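Local atomic coordinates of N(G),N(G)-dimethylarginine dimethylaminohydrolase (Pseudomonas aeruginosa, PDB entry 1H70), a protein that hydrolyses N(G),N(G)-dimethyl-L-arginine and N(G)-monomethyl-L-arginine, releasing dimethylamine or methylamine and leaving L-citrulline. Residues K104-E109 against L146-L151; H125-E130 against P186-F191; S131-A136 against K160-K165; L171-L176 against V209-I214; I194-P197 against A203-C206. The protein carries 1 engineered substitution. All coordinates share one frame; numbering follows the deposited sequence.

Interaction 1. Residues K104-E109 against L146-L151; sequences KVERIE and LEKHGL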
# COMPACT_ATOMS: atom_id res chain seq x y z
N LYS A 104 -19.83 1.75 -9.45
CA LYS A 104 -18.49 1.71 -10.03
C LYS A 104 -17.55 0.76 -9.30
O LYS A 104 -16.35 1.04 -9.17
CB LYS A 104 -17.86 3.10 -10.04
CG LYS A 104 -18.41 4.06 -11.09
CD LYS A 104 -17.67 5.38 -10.99
CE LYS A 104 -18.18 6.37 -12.04
NZ LYS A 104 -17.85 7.77 -11.69
N VAL A 105 -18.09 -0.35 -8.82
CA VAL A 105 -17.28 -1.34 -8.09
C VAL A 105 -17.11 -2.59 -8.94
O VAL A 105 -18.10 -3.24 -9.30
CB VAL A 105 -17.92 -1.74 -6.74
CG1 VAL A 105 -17.10 -2.83 -6.06
CG2 VAL A 105 -17.98 -0.52 -5.85
N GLU A 106 -15.87 -2.94 -9.22
CA GLU A 106 -15.52 -4.10 -10.03
C GLU A 106 -14.86 -5.11 -9.10
O GLU A 106 -14.55 -4.77 -7.95
CB GLU A 106 -14.52 -3.70 -11.11
CG GLU A 106 -14.94 -2.57 -12.03
CD GLU A 106 -15.77 -3.00 -13.24
OE1 GLU A 106 -16.06 -4.20 -13.38
OE2 GLU A 106 -16.13 -2.11 -14.06
N ARG A 107 -14.67 -6.36 -9.54
CA ARG A 107 -14.06 -7.34 -8.65
C ARG A 107 -13.22 -8.36 -9.40
O ARG A 107 -13.53 -8.69 -10.53
CB ARG A 107 -15.13 -8.07 -7.82
CG ARG A 107 -16.28 -8.60 -8.61
CD ARG A 107 -17.16 -9.59 -7.88
NE ARG A 107 -17.98 -9.22 -6.71
CZ ARG A 107 -18.26 -8.05 -6.13
NH1 ARG A 107 -17.78 -6.90 -6.53
NH2 ARG A 107 -19.07 -8.05 -5.07
N ILE A 108 -12.17 -8.84 -8.75
CA ILE A 108 -11.34 -9.91 -9.30
C ILE A 108 -12.04 -11.21 -8.94
O ILE A 108 -12.61 -11.31 -7.86
CB ILE A 108 -9.96 -9.90 -8.63
CG1 ILE A 108 -9.28 -8.55 -8.83
CG2 ILE A 108 -9.08 -11.10 -9.13
CD1 ILE A 108 -8.90 -8.21 -10.26
N GLU A 109 -11.98 -12.21 -9.83
CA GLU A 109 -12.61 -13.50 -9.56
C GLU A 109 -11.65 -14.66 -9.76
O GLU A 109 -10.59 -14.49 -10.34
CB GLU A 109 -13.71 -13.80 -10.57
CG GLU A 109 -14.85 -12.85 -10.75
CD GLU A 109 -15.72 -13.35 -11.89
OE1 GLU A 109 -15.28 -14.27 -12.63
OE2 GLU A 109 -16.84 -12.83 -12.02
N LEU A 146 -9.02 -2.08 -15.67
CA LEU A 146 -8.43 -0.75 -15.82
C LEU A 146 -8.61 -0.26 -17.26
O LEU A 146 -8.97 0.89 -17.47
CB LEU A 146 -6.94 -0.74 -15.44
CG LEU A 146 -6.66 -0.96 -13.94
CD1 LEU A 146 -5.18 -1.25 -13.64
CD2 LEU A 146 -7.08 0.28 -13.15
N GLU A 147 -8.36 -1.13 -18.23
CA GLU A 147 -8.52 -0.73 -19.64
C GLU A 147 -9.97 -0.38 -19.98
O GLU A 147 -10.21 0.58 -20.73
CB GLU A 147 -7.94 -1.78 -20.58
CG GLU A 147 -6.41 -1.77 -20.56
CD GLU A 147 -5.75 -2.81 -21.45
OE1 GLU A 147 -6.42 -3.67 -22.06
OE2 GLU A 147 -4.50 -2.77 -21.51
N LYS A 148 -10.94 -1.11 -19.43
CA LYS A 148 -12.38 -0.87 -19.63
C LYS A 148 -12.72 0.55 -19.18
O LYS A 148 -13.59 1.24 -19.75
CB LYS A 148 -13.21 -1.92 -18.87
CG LYS A 148 -14.72 -1.63 -18.85
CD LYS A 148 -15.44 -2.27 -17.66
CE LYS A 148 -16.82 -1.65 -17.45
NZ LYS A 148 -17.58 -2.33 -16.34
N HIS A 149 -11.97 1.02 -18.19
CA HIS A 149 -12.15 2.36 -17.64
C HIS A 149 -11.18 3.41 -18.19
O HIS A 149 -11.09 4.52 -17.65
CB HIS A 149 -12.08 2.31 -16.11
CG HIS A 149 -13.25 1.59 -15.54
ND1 HIS A 149 -14.44 2.23 -15.27
CD2 HIS A 149 -13.44 0.29 -15.24
CE1 HIS A 149 -15.31 1.35 -14.80
NE2 HIS A 149 -14.73 0.16 -14.78
N GLY A 150 -10.48 3.10 -19.28
CA GLY A 150 -9.56 4.07 -19.86
C GLY A 150 -8.22 4.21 -19.16
O GLY A 150 -7.46 5.13 -19.49
N LEU A 151 -7.92 3.34 -18.21
CA LEU A 151 -6.62 3.39 -17.54
C LEU A 151 -5.72 2.31 -18.16
O LEU A 151 -6.16 1.53 -19.00
CB LEU A 151 -6.80 3.19 -16.04
CG LEU A 151 -7.70 4.25 -15.40
CD1 LEU A 151 -8.17 3.83 -14.01
CD2 LEU A 151 -6.94 5.56 -15.34
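E106 on strand 105-107 faces K148 and H149 at the C-terminal end of helix 136-148 across backbones that stay well apart, the closest alpha carbons being E106 CA and L146 CA at 9.7 Å. The helix closes with a Schellman motif, in which L151 N bonds to L146 O at 2.8 Å and G150 N to E147 O at 2.9 Å, with G150 at positive phi. H149 is the first residue past the helix to leave helical backbone angles, and K148 and H149 both turn toward the strand. From the other side E106 folds its chain at chi2 (-86°), which swings the carboxylate toward the helix end; I145 also packs against this side chain.

E106 OE2 receives K148 NZ at 2.7 Å on its syn lone pair, forming a salt bridge with a lysine chain that is extended beyond CG. K148 NZ and H149 NE2 both donate to this oxygen, which would probably favour the charged carboxylate. The contact joins an edge strand of one three-stranded sheet to a helix end at the protein surface, away from the substrate site. H149 NE2 lies 2.8 Å from E106 OE2 on its anti side but tilted out of the carboxylate plane, its N-H almost straight at 171° and the oxygen nearly in the imidazole plane, while the carboxylate plane stands 76° to the ring.

Interaction 2. Residues H125-E130 against P186-F191; sequences HFYIGE and PEFQDF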
# COMPACT_ATOMS: atom_id res chain seq x y z
N HIS A 125 -1.33 5.03 -15.19
CA HIS A 125 -0.71 3.72 -15.41
C HIS A 125 -0.58 3.00 -14.08
O HIS A 125 -0.22 3.62 -13.07
CB HIS A 125 0.68 3.79 -16.06
CG HIS A 125 1.15 2.46 -16.55
ND1 HIS A 125 0.74 1.92 -17.75
CD2 HIS A 125 1.96 1.53 -15.97
CE1 HIS A 125 1.29 0.72 -17.90
NE2 HIS A 125 2.04 0.47 -16.84
N PHE A 126 -0.87 1.70 -14.08
CA PHE A 126 -0.78 0.89 -12.86
C PHE A 126 0.21 -0.25 -13.03
O PHE A 126 -0.00 -1.13 -13.85
CB PHE A 126 -2.16 0.34 -12.46
CG PHE A 126 -3.13 1.42 -12.02
CD1 PHE A 126 -3.80 2.19 -12.96
CD2 PHE A 126 -3.34 1.67 -10.68
CE1 PHE A 126 -4.69 3.18 -12.54
CE2 PHE A 126 -4.21 2.65 -10.25
CZ PHE A 126 -4.89 3.42 -11.20
N TYR A 127 1.31 -0.22 -12.26
CA TYR A 127 2.31 -1.28 -12.34
C TYR A 127 1.89 -2.35 -11.34
O TYR A 127 1.65 -2.03 -10.17
CB TYR A 127 3.71 -0.81 -11.95
CG TYR A 127 4.29 0.18 -12.92
CD1 TYR A 127 4.13 1.53 -12.72
CD2 TYR A 127 4.99 -0.25 -14.04
CE1 TYR A 127 4.65 2.47 -13.61
CE2 TYR A 127 5.52 0.67 -14.95
CZ TYR A 127 5.32 2.03 -14.72
OH TYR A 127 5.86 2.98 -15.62
N ILE A 128 1.82 -3.59 -11.81
CA ILE A 128 1.36 -4.70 -10.99
C ILE A 128 2.40 -5.80 -10.84
O ILE A 128 2.79 -6.43 -11.83
CB ILE A 128 0.10 -5.33 -11.64
CG1 ILE A 128 -1.01 -4.31 -11.84
CG2 ILE A 128 -0.39 -6.49 -10.75
CD1 ILE A 128 -2.22 -4.90 -12.58
N GLY A 129 2.86 -6.05 -9.60
CA GLY A 129 3.86 -7.09 -9.40
C GLY A 129 3.30 -8.51 -9.41
O GLY A 129 2.18 -8.77 -8.93
N GLU A 130 4.06 -9.43 -10.01
CA GLU A 130 3.68 -10.84 -10.03
C GLU A 130 4.38 -11.42 -8.81
O GLU A 130 5.59 -11.62 -8.84
CB GLU A 130 4.12 -11.57 -11.31
CG GLU A 130 3.78 -13.07 -11.30
CD GLU A 130 4.30 -13.79 -12.53
OE1 GLU A 130 5.35 -13.39 -13.08
OE2 GLU A 130 3.62 -14.75 -12.99
N PRO A 186 14.52 -1.97 -16.31
CA PRO A 186 14.39 -1.15 -17.52
C PRO A 186 13.12 -0.33 -17.53
O PRO A 186 13.16 0.82 -18.00
CB PRO A 186 14.35 -2.17 -18.66
CG PRO A 186 15.05 -3.38 -18.09
CD PRO A 186 14.68 -3.40 -16.63
N GLU A 187 12.01 -0.89 -17.04
CA GLU A 187 10.73 -0.16 -17.03
C GLU A 187 10.77 1.11 -16.19
O GLU A 187 9.90 1.95 -16.36
CB GLU A 187 9.56 -0.92 -16.39
CG GLU A 187 9.22 -2.37 -16.43
CD GLU A 187 10.09 -3.32 -15.65
OE1 GLU A 187 9.56 -4.15 -14.87
OE2 GLU A 187 11.32 -3.32 -15.88
N PHE A 188 11.68 1.20 -15.23
CA PHE A 188 11.68 2.37 -14.34
C PHE A 188 12.82 3.38 -14.62
O PHE A 188 12.98 4.37 -13.88
CB PHE A 188 11.78 1.93 -12.86
CG PHE A 188 10.70 1.00 -12.38
CD1 PHE A 188 11.02 -0.04 -11.50
CD2 PHE A 188 9.38 1.17 -12.75
CE1 PHE A 188 10.04 -0.91 -11.04
CE2 PHE A 188 8.39 0.30 -12.28
CZ PHE A 188 8.72 -0.73 -11.43
N GLN A 189 13.61 3.16 -15.67
CA GLN A 189 14.74 4.05 -15.92
C GLN A 189 14.43 5.48 -16.37
O GLN A 189 15.33 6.33 -16.30
CB GLN A 189 15.78 3.38 -16.85
CG GLN A 189 16.41 2.12 -16.28
CD GLN A 189 16.93 2.23 -14.85
OE1 GLN A 189 17.87 2.99 -14.55
NE2 GLN A 189 16.29 1.45 -13.93
N ASP A 190 13.21 5.80 -16.82
CA ASP A 190 12.99 7.20 -17.17
C ASP A 190 12.49 7.98 -15.95
O ASP A 190 12.26 9.17 -16.01
CB ASP A 190 12.15 7.38 -18.42
CG ASP A 190 12.93 7.08 -19.71
OD1 ASP A 190 14.18 7.01 -19.70
OD2 ASP A 190 12.33 6.90 -20.79
N PHE A 191 12.36 7.28 -14.81
CA PHE A 191 11.96 7.95 -13.58
C PHE A 191 13.23 8.54 -12.93
O PHE A 191 14.33 8.14 -13.27
CB PHE A 191 11.40 6.96 -12.56
CG PHE A 191 10.01 6.42 -12.88
CD1 PHE A 191 9.86 5.28 -13.64
CD2 PHE A 191 8.88 7.05 -12.39
CE1 PHE A 191 8.61 4.77 -13.94
CE2 PHE A 191 7.61 6.54 -12.68
CZ PHE A 191 7.48 5.40 -13.45
O HOH W 1 7.47 2.02 -17.67
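Y127 and F188 form an edge-to-face (T-shaped) aromatic pair, in which the central strand 125-130 of a three-stranded sheet meets the loop leading to strand 192-195. F188 points an edge at one face of the tyrosine ring: F188 CE2 is 3.9 Å from Y127 CD2, offset toward the rim, and the two planes stand at 73°. Y127 CB already points at the loop; with CG anti to the carbonyl carbon (chi1 -67°) the ring presents one face to F188. On the opposite face lies H125 CD2, over the ring centre, so the tyrosine is held between a phenylalanine and a histidine. The histidine is itself fixed at both nitrogens, by S152 and S154 on the neighbouring strand.

F191, on the F188 side of the ring, approaches obliquely and meets the hydroxyl end, with F191 CZ 3.6 Å from Y127 OH and that oxygen near the plane of the F191 ring. A type I turn from F188 to F191, in which F191 N bonds to F188 O at 3.1 Å, brings both phenylalanines to the same partner. The tyrosine tip is served by a water 2.8 Å from Y127 OH that donates to E187 O at 2.8 Å.

Interaction 3. Residues S131-A136 against K160-K165; sequences SARTNA and KVLHLK. With CIR (citrulline), chain B.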
# COMPACT_ATOMS: atom_id res chain seq x y z
N SER A 131 3.64 -11.69 -7.75
CA SER A 131 4.26 -12.17 -6.51
C SER A 131 3.63 -13.46 -6.02
O SER A 131 2.88 -14.12 -6.75
CB SER A 131 4.08 -11.09 -5.44
OG SER A 131 2.69 -10.95 -5.17
N ALA A 132 3.92 -13.83 -4.77
CA ALA A 132 3.29 -15.02 -4.18
C ALA A 132 1.83 -14.74 -3.86
O ALA A 132 1.04 -15.69 -3.66
CB ALA A 132 4.02 -15.43 -2.92
N ARG A 133 1.48 -13.46 -3.79
CA ARG A 133 0.12 -13.05 -3.45
C ARG A 133 -0.72 -12.61 -4.68
O ARG A 133 -1.95 -12.69 -4.65
CB ARG A 133 0.16 -11.90 -2.46
CG ARG A 133 0.91 -12.23 -1.16
CD ARG A 133 0.15 -13.25 -0.31
NE ARG A 133 0.88 -13.57 0.93
CZ ARG A 133 0.85 -12.78 1.98
NH1 ARG A 133 0.12 -11.66 1.96
NH2 ARG A 133 1.50 -13.11 3.09
N THR A 134 -0.07 -12.12 -5.72
CA THR A 134 -0.75 -11.66 -6.92
C THR A 134 -0.27 -12.48 -8.10
O THR A 134 0.87 -12.31 -8.51
CB THR A 134 -0.43 -10.18 -7.17
OG1 THR A 134 -1.06 -9.42 -6.13
CG2 THR A 134 -1.03 -9.65 -8.51
N ASN A 135 -1.15 -13.33 -8.65
CA ASN A 135 -0.77 -14.18 -9.78
C ASN A 135 -1.06 -13.52 -11.13
O ASN A 135 -1.75 -12.52 -11.21
CB ASN A 135 -1.35 -15.59 -9.64
CG ASN A 135 -2.84 -15.67 -9.76
OD1 ASN A 135 -3.51 -14.74 -10.23
ND2 ASN A 135 -3.39 -16.83 -9.36
N ALA A 136 -0.47 -14.07 -12.19
CA ALA A 136 -0.63 -13.53 -13.54
C ALA A 136 -2.09 -13.43 -14.02
O ALA A 136 -2.44 -12.54 -14.78
CB ALA A 136 0.18 -14.41 -14.50
N LYS A 160 12.15 -11.28 -4.75
CA LYS A 160 12.66 -11.06 -3.39
C LYS A 160 11.81 -10.35 -2.34
O LYS A 160 12.26 -10.24 -1.17
CB LYS A 160 14.02 -10.34 -3.48
CG LYS A 160 15.15 -11.21 -4.05
CD LYS A 160 16.37 -10.34 -4.38
CE LYS A 160 17.55 -11.20 -4.79
NZ LYS A 160 18.76 -10.35 -5.12
N VAL A 161 10.65 -9.82 -2.69
CA VAL A 161 9.80 -9.13 -1.71
C VAL A 161 8.38 -9.68 -1.65
O VAL A 161 7.95 -10.39 -2.56
CB VAL A 161 9.71 -7.62 -1.97
CG1 VAL A 161 11.02 -6.93 -1.58
CG2 VAL A 161 9.39 -7.36 -3.46
N LEU A 162 7.66 -9.34 -0.57
CA LEU A 162 6.29 -9.81 -0.40
C LEU A 162 5.38 -9.21 -1.46
O LEU A 162 4.63 -9.91 -2.08
CB LEU A 162 5.77 -9.44 1.00
CG LEU A 162 4.34 -9.90 1.29
CD1 LEU A 162 4.24 -11.43 1.28
CD2 LEU A 162 3.88 -9.31 2.64
N HIS A 163 5.44 -7.90 -1.66
CA HIS A 163 4.63 -7.23 -2.66
C HIS A 163 5.54 -6.21 -3.35
O HIS A 163 6.54 -5.78 -2.78
CB HIS A 163 3.49 -6.37 -2.09
CG HIS A 163 2.42 -7.12 -1.34
ND1 HIS A 163 2.33 -7.12 0.03
CD2 HIS A 163 1.40 -7.87 -1.79
CE1 HIS A 163 1.30 -7.87 0.40
NE2 HIS A 163 0.70 -8.31 -0.69
N LEU A 164 5.13 -5.77 -4.52
CA LEU A 164 5.89 -4.77 -5.25
C LEU A 164 6.23 -3.53 -4.41
O LEU A 164 7.37 -3.08 -4.37
CB LEU A 164 5.06 -4.33 -6.46
CG LEU A 164 5.71 -3.34 -7.44
CD1 LEU A 164 6.66 -4.11 -8.37
CD2 LEU A 164 4.62 -2.67 -8.27
N LYS A 165 5.22 -2.98 -3.71
CA LYS A 165 5.42 -1.76 -2.93
C LYS A 165 6.21 -1.90 -1.64
O LYS A 165 6.47 -0.91 -0.95
CB LYS A 165 4.13 -0.96 -2.76
CG LYS A 165 3.66 -0.37 -4.11
CD LYS A 165 2.65 0.74 -3.92
CE LYS A 165 1.38 0.28 -3.21
NZ LYS A 165 0.24 1.22 -3.59
C CIR B . 0.56 -10.06 5.24
O CIR B . -0.34 -10.12 4.35
OXT CIR B . 1.48 -10.97 5.29
CA CIR B . 0.58 -8.90 6.21
N CIR B . 1.18 -9.33 7.49
C3 CIR B . 1.39 -7.73 5.59
C4 CIR B . 0.62 -7.15 4.39
C5 CIR B . 1.43 -6.03 3.77
N6 CIR B . 0.70 -5.40 2.66
C7 CIR B . 1.07 -4.30 2.04
O7 CIR B . 2.09 -3.66 2.34
N8 CIR B . 0.29 -3.84 1.04
O HOH W 2 5.21 -12.60 -2.44
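Part of the wall of the active-site pocket that receives the carboxylate of citrulline is built here, where R133 and L162 meet beside H163. R133 pairs with the bound product through two nearly straight bonds, R133 NH1 to citrulline O at 2.9 Å and R133 NH2 to citrulline OXT at 3.1 Å, so that the carboxylate lies at the guanidinium edge. L162 covers one face of the same guanidinium, its CD1 methyl 3.7 Å from R133 CZ and over the centre of the group. The arginine chain bends at chi2 (-69°), and its CG passes 4.0 Å from H163 NE2. The imidazole and guanidinium planes are almost perpendicular (87°), and E115 OE1 forms a salt bridge with R133 NH1 and a hydrogen bond with H163 NE2, linking the two side chains.

H163, probably the proton donor in catalysis, has CE1 3.4 Å from citrulline N6. Two residues before the arginine, S131 OG accepts from the backbone N atoms of R133 and T134, an ST turn and ST motif that shape the loop; it also bonds to D118. A water links the two loops, bonding to A132 N at 2.9 Å and donating to L162 O at 2.8 Å. Arginine against the substrate carboxylate and histidine beside the ureido end of citrulline, where the substrate guanidinium would lie, belong to the central pocket of the alpha/beta propeller of guanidino-group-modifying enzymes.

Interaction 4. Residues L171-L176 against V209-I214; sequences LEHNNL and VNERVI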
# COMPACT_ATOMS: atom_id res chain seq x y z
N LEU A 171 6.29 9.06 -5.64
CA LEU A 171 5.97 10.27 -4.91
C LEU A 171 5.53 11.45 -5.81
O LEU A 171 5.66 12.62 -5.41
CB LEU A 171 7.19 10.69 -4.10
CG LEU A 171 7.86 9.61 -3.23
CD1 LEU A 171 9.04 10.22 -2.49
CD2 LEU A 171 6.86 9.00 -2.24
N GLU A 172 4.95 11.14 -6.95
CA GLU A 172 4.48 12.13 -7.92
C GLU A 172 5.68 12.90 -8.48
O GLU A 172 6.81 12.77 -8.00
CB GLU A 172 3.46 13.09 -7.29
CG GLU A 172 2.14 12.43 -6.86
CD GLU A 172 1.54 11.52 -7.92
OE1 GLU A 172 1.34 11.97 -9.08
OE2 GLU A 172 1.21 10.37 -7.59
N HIS A 173 5.47 13.67 -9.54
CA HIS A 173 6.54 14.46 -10.16
C HIS A 173 7.73 13.65 -10.68
O HIS A 173 8.84 14.16 -10.77
CB HIS A 173 7.03 15.56 -9.21
CG HIS A 173 5.91 16.30 -8.54
ND1 HIS A 173 5.01 17.09 -9.24
CD2 HIS A 173 5.53 16.35 -7.24
CE1 HIS A 173 4.13 17.60 -8.40
NE2 HIS A 173 4.43 17.17 -7.17
N ASN A 174 7.53 12.39 -11.03
CA ASN A 174 8.55 11.51 -11.58
C ASN A 174 9.57 11.01 -10.55
O ASN A 174 10.56 10.43 -10.91
CB ASN A 174 9.27 12.17 -12.78
CG ASN A 174 9.78 11.14 -13.78
OD1 ASN A 174 9.10 10.17 -14.07
ND2 ASN A 174 10.98 11.35 -14.32
N ASN A 175 9.31 11.23 -9.26
CA ASN A 175 10.26 10.83 -8.22
C ASN A 175 9.86 9.46 -7.72
O ASN A 175 8.75 9.34 -7.21
CB ASN A 175 10.26 11.84 -7.07
CG ASN A 175 10.77 13.20 -7.54
OD1 ASN A 175 11.71 13.23 -8.32
ND2 ASN A 175 10.14 14.30 -7.12
N LEU A 176 10.74 8.48 -7.91
CA LEU A 176 10.46 7.09 -7.53
C LEU A 176 11.42 6.54 -6.48
O LEU A 176 12.62 6.50 -6.73
CB LEU A 176 10.53 6.21 -8.78
CG LEU A 176 10.23 4.71 -8.58
CD1 LEU A 176 8.75 4.49 -8.18
CD2 LEU A 176 10.52 3.90 -9.87
N VAL A 209 0.94 12.10 -0.12
CA VAL A 209 -0.46 12.50 0.07
C VAL A 209 -0.50 14.03 -0.02
O VAL A 209 -0.12 14.74 0.92
CB VAL A 209 -1.05 12.11 1.47
CG1 VAL A 209 -2.55 12.43 1.51
CG2 VAL A 209 -0.85 10.63 1.84
N ASN A 210 -0.91 14.57 -1.15
CA ASN A 210 -1.07 16.01 -1.28
C ASN A 210 0.16 16.87 -0.93
O ASN A 210 0.08 17.90 -0.23
CB ASN A 210 -2.30 16.43 -0.45
CG ASN A 210 -3.60 15.84 -1.02
OD1 ASN A 210 -3.61 15.29 -2.12
ND2 ASN A 210 -4.70 15.96 -0.27
N GLU A 211 1.29 16.44 -1.43
CA GLU A 211 2.59 17.12 -1.25
C GLU A 211 3.26 16.88 0.09
O GLU A 211 4.36 17.38 0.33
CB GLU A 211 2.57 18.59 -1.66
CG GLU A 211 2.13 18.90 -3.10
CD GLU A 211 2.75 18.10 -4.25
OE1 GLU A 211 3.79 17.41 -4.11
OE2 GLU A 211 2.14 18.17 -5.35
N ARG A 212 2.62 16.11 0.97
CA ARG A 212 3.22 15.64 2.21
C ARG A 212 3.73 14.24 1.88
O ARG A 212 3.17 13.59 0.97
CB ARG A 212 2.20 15.47 3.35
CG ARG A 212 0.89 16.27 3.21
CD ARG A 212 1.01 17.63 3.71
NE ARG A 212 -0.12 18.51 4.02
CZ ARG A 212 -1.02 19.22 3.35
NH1 ARG A 212 -1.82 19.99 4.09
NH2 ARG A 212 -1.23 19.17 2.02
N VAL A 213 4.76 13.77 2.55
CA VAL A 213 5.20 12.39 2.32
C VAL A 213 5.31 11.79 3.71
O VAL A 213 6.06 12.28 4.57
CB VAL A 213 6.50 12.21 1.53
CG1 VAL A 213 6.97 10.76 1.66
CG2 VAL A 213 6.30 12.49 0.04
N ILE A 214 4.51 10.75 3.96
CA ILE A 214 4.51 10.09 5.27
C ILE A 214 5.46 8.90 5.19
O ILE A 214 5.34 8.08 4.26
CB ILE A 214 3.09 9.68 5.68
CG1 ILE A 214 2.24 10.94 5.93
CG2 ILE A 214 3.14 8.83 6.96
CD1 ILE A 214 0.75 10.68 6.14
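H173 and E211 bridge the tips of two beta hairpins, each turned by a type I' turn: E172 to N175 in one, V209 to R212 in the other. H173 stands second in its turn, and its CB points toward the opposite hairpin. Beyond CB, the imidazole lies with one face against its neighbour E172, whose CB sits 3.8 Å above the ring plane toward the rim. The far edge meets the carboxylate, which E211 brings there by bending at chi2 (-48°). H173 CD2 is 3.7 Å from E211 OE1, H173 CE1 is 3.7 Å from E211 OE2, and between them the tip, H173 NE2, stands 3.1 Å from E211 OE1 and 3.1 Å from E211 OE2. The single N-H is thus shared by two acceptors, each bond bent to 150°, with the nitrogen on the syn side of each oxygen. Ring and carboxylate are turned only 23° apart, so the two flat groups lie nearly coplanar and meet edge to edge. E211 also uses OE1 to accept from W208 NE1, which gives that oxygen a second donor and helps hold the carboxylate in its orientation.

Below this surface bridge, the buried L171 and V213 touch by methyls, L171 CD2 lying 4.2 Å from V213 CG2. The contact thus joins two adjacent three-stranded sheets through their hairpins, 168-170 with 175-178 and 207-209 with 212-216; Y231, just before strand 232-236, bonds to N175, while I214 packs against helix 29-43 on the other side of strand 212-216.

Interaction 5. Residues I194-P197 against A203-C206; sequences IEIP and AANC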
# COMPACT_ATOMS: atom_id res chain seq x y z
N ILE A 194 15.34 7.14 -6.80
CA ILE A 194 15.94 7.45 -5.51
C ILE A 194 16.23 6.11 -4.86
O ILE A 194 15.35 5.42 -4.33
CB ILE A 194 15.00 8.34 -4.67
CG1 ILE A 194 14.67 9.62 -5.46
CG2 ILE A 194 15.63 8.66 -3.34
CD1 ILE A 194 13.33 10.22 -5.07
N GLU A 195 17.49 5.70 -4.97
CA GLU A 195 17.93 4.42 -4.43
C GLU A 195 18.01 4.47 -2.92
O GLU A 195 18.70 5.31 -2.35
CB GLU A 195 19.28 4.01 -5.03
N ILE A 196 17.29 3.57 -2.25
CA ILE A 196 17.28 3.52 -0.80
C ILE A 196 18.48 2.69 -0.34
O ILE A 196 18.70 1.60 -0.84
CB ILE A 196 15.96 2.85 -0.33
CG1 ILE A 196 14.76 3.63 -0.85
CG2 ILE A 196 15.92 2.70 1.19
CD1 ILE A 196 14.70 5.11 -0.48
N PRO A 197 19.27 3.20 0.60
CA PRO A 197 20.44 2.48 1.10
C PRO A 197 20.04 1.16 1.76
O PRO A 197 18.96 1.11 2.35
CB PRO A 197 21.04 3.42 2.14
CG PRO A 197 20.46 4.77 1.87
CD PRO A 197 19.09 4.51 1.24
N ALA A 203 12.41 1.72 4.46
CA ALA A 203 11.92 3.05 4.06
C ALA A 203 11.64 3.26 2.58
O ALA A 203 11.34 4.36 2.17
CB ALA A 203 12.82 4.16 4.61
N ALA A 204 11.71 2.21 1.76
CA ALA A 204 11.33 2.35 0.35
C ALA A 204 9.80 2.43 0.29
O ALA A 204 9.23 2.83 -0.72
CB ALA A 204 11.79 1.18 -0.48
N ASN A 205 9.16 1.99 1.38
CA ASN A 205 7.69 2.06 1.42
C ASN A 205 7.32 3.37 2.13
O ASN A 205 7.54 3.50 3.34
CB ASN A 205 7.14 0.83 2.14
CG ASN A 205 5.62 0.72 2.11
OD1 ASN A 205 5.07 -0.28 1.64
ND2 ASN A 205 4.95 1.70 2.63
N CYS A 206 6.85 4.36 1.36
CA CYS A 206 6.43 5.67 1.85
C CYS A 206 5.18 6.07 1.06
O CYS A 206 4.90 5.48 0.04
CB CYS A 206 7.48 6.77 1.62
SG CYS A 206 9.02 6.53 2.52
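I196, A204 and A203 account for the buried surface, with I196 contributing the largest share. Just beyond the end of strand 192-195, I196 directs its side chain at the short 3-10 turn that carries the two alanines, and I196 CA and A204 CA are 6.2 Å apart. Its methylene makes the closest approach: I196 CG1 lies 3.9 Å from A204 CB and equally 3.9 Å from A204 CA, so the isoleucine rests on the corner between backbone and methyl rather than on the methyl alone. CG1 is set beside the backbone N (chi1 -59°), while CG2 takes the position anti to that N. The CG1-CD1 branch does the touching. I196 CD1 continues from CG1 to end 4.3 Å from A203 O, whereas CG2 lies farther off, on the A203 side, with I196 CG2 and A203 CB 4.8 Å apart.

In the alpha/beta propeller, this turn belongs to the connection from one three-stranded sheet to the next, running from the edge strand 192-195 to the edge strand 207-209. The packing is apolar, and no hydrogen bond crosses between the two segments. Around it, I196 also meets L177 of the adjoining strand and T222 of helix 220-227, which A203 touches as well. A204 sits against A179, and its side chain is about 11 Å from the bound citrulline.

Interaction 3 lies at the pocket, holding R133, L162 and H163 against citrulline; the centres of interactions 2, 5, 1 and 4 lie about 14, 18, 20 and 23 Å from its centre. Interaction 2 abuts it, with G129 O 3.4 Å from T134 CG2, since strand 125-130 runs directly into the loop of R133. F126 of that strand carries the packing on to interaction 1, touching L146 and L151. Interaction 2 also touches interaction 4, through D190 O and N174 ND2 at 3.0 Å. Interaction 5 is nested within the chain loop closed by interaction 4, and strands 175-178 and 192-195 pair through I194 N and L176 O at 2.8 Å.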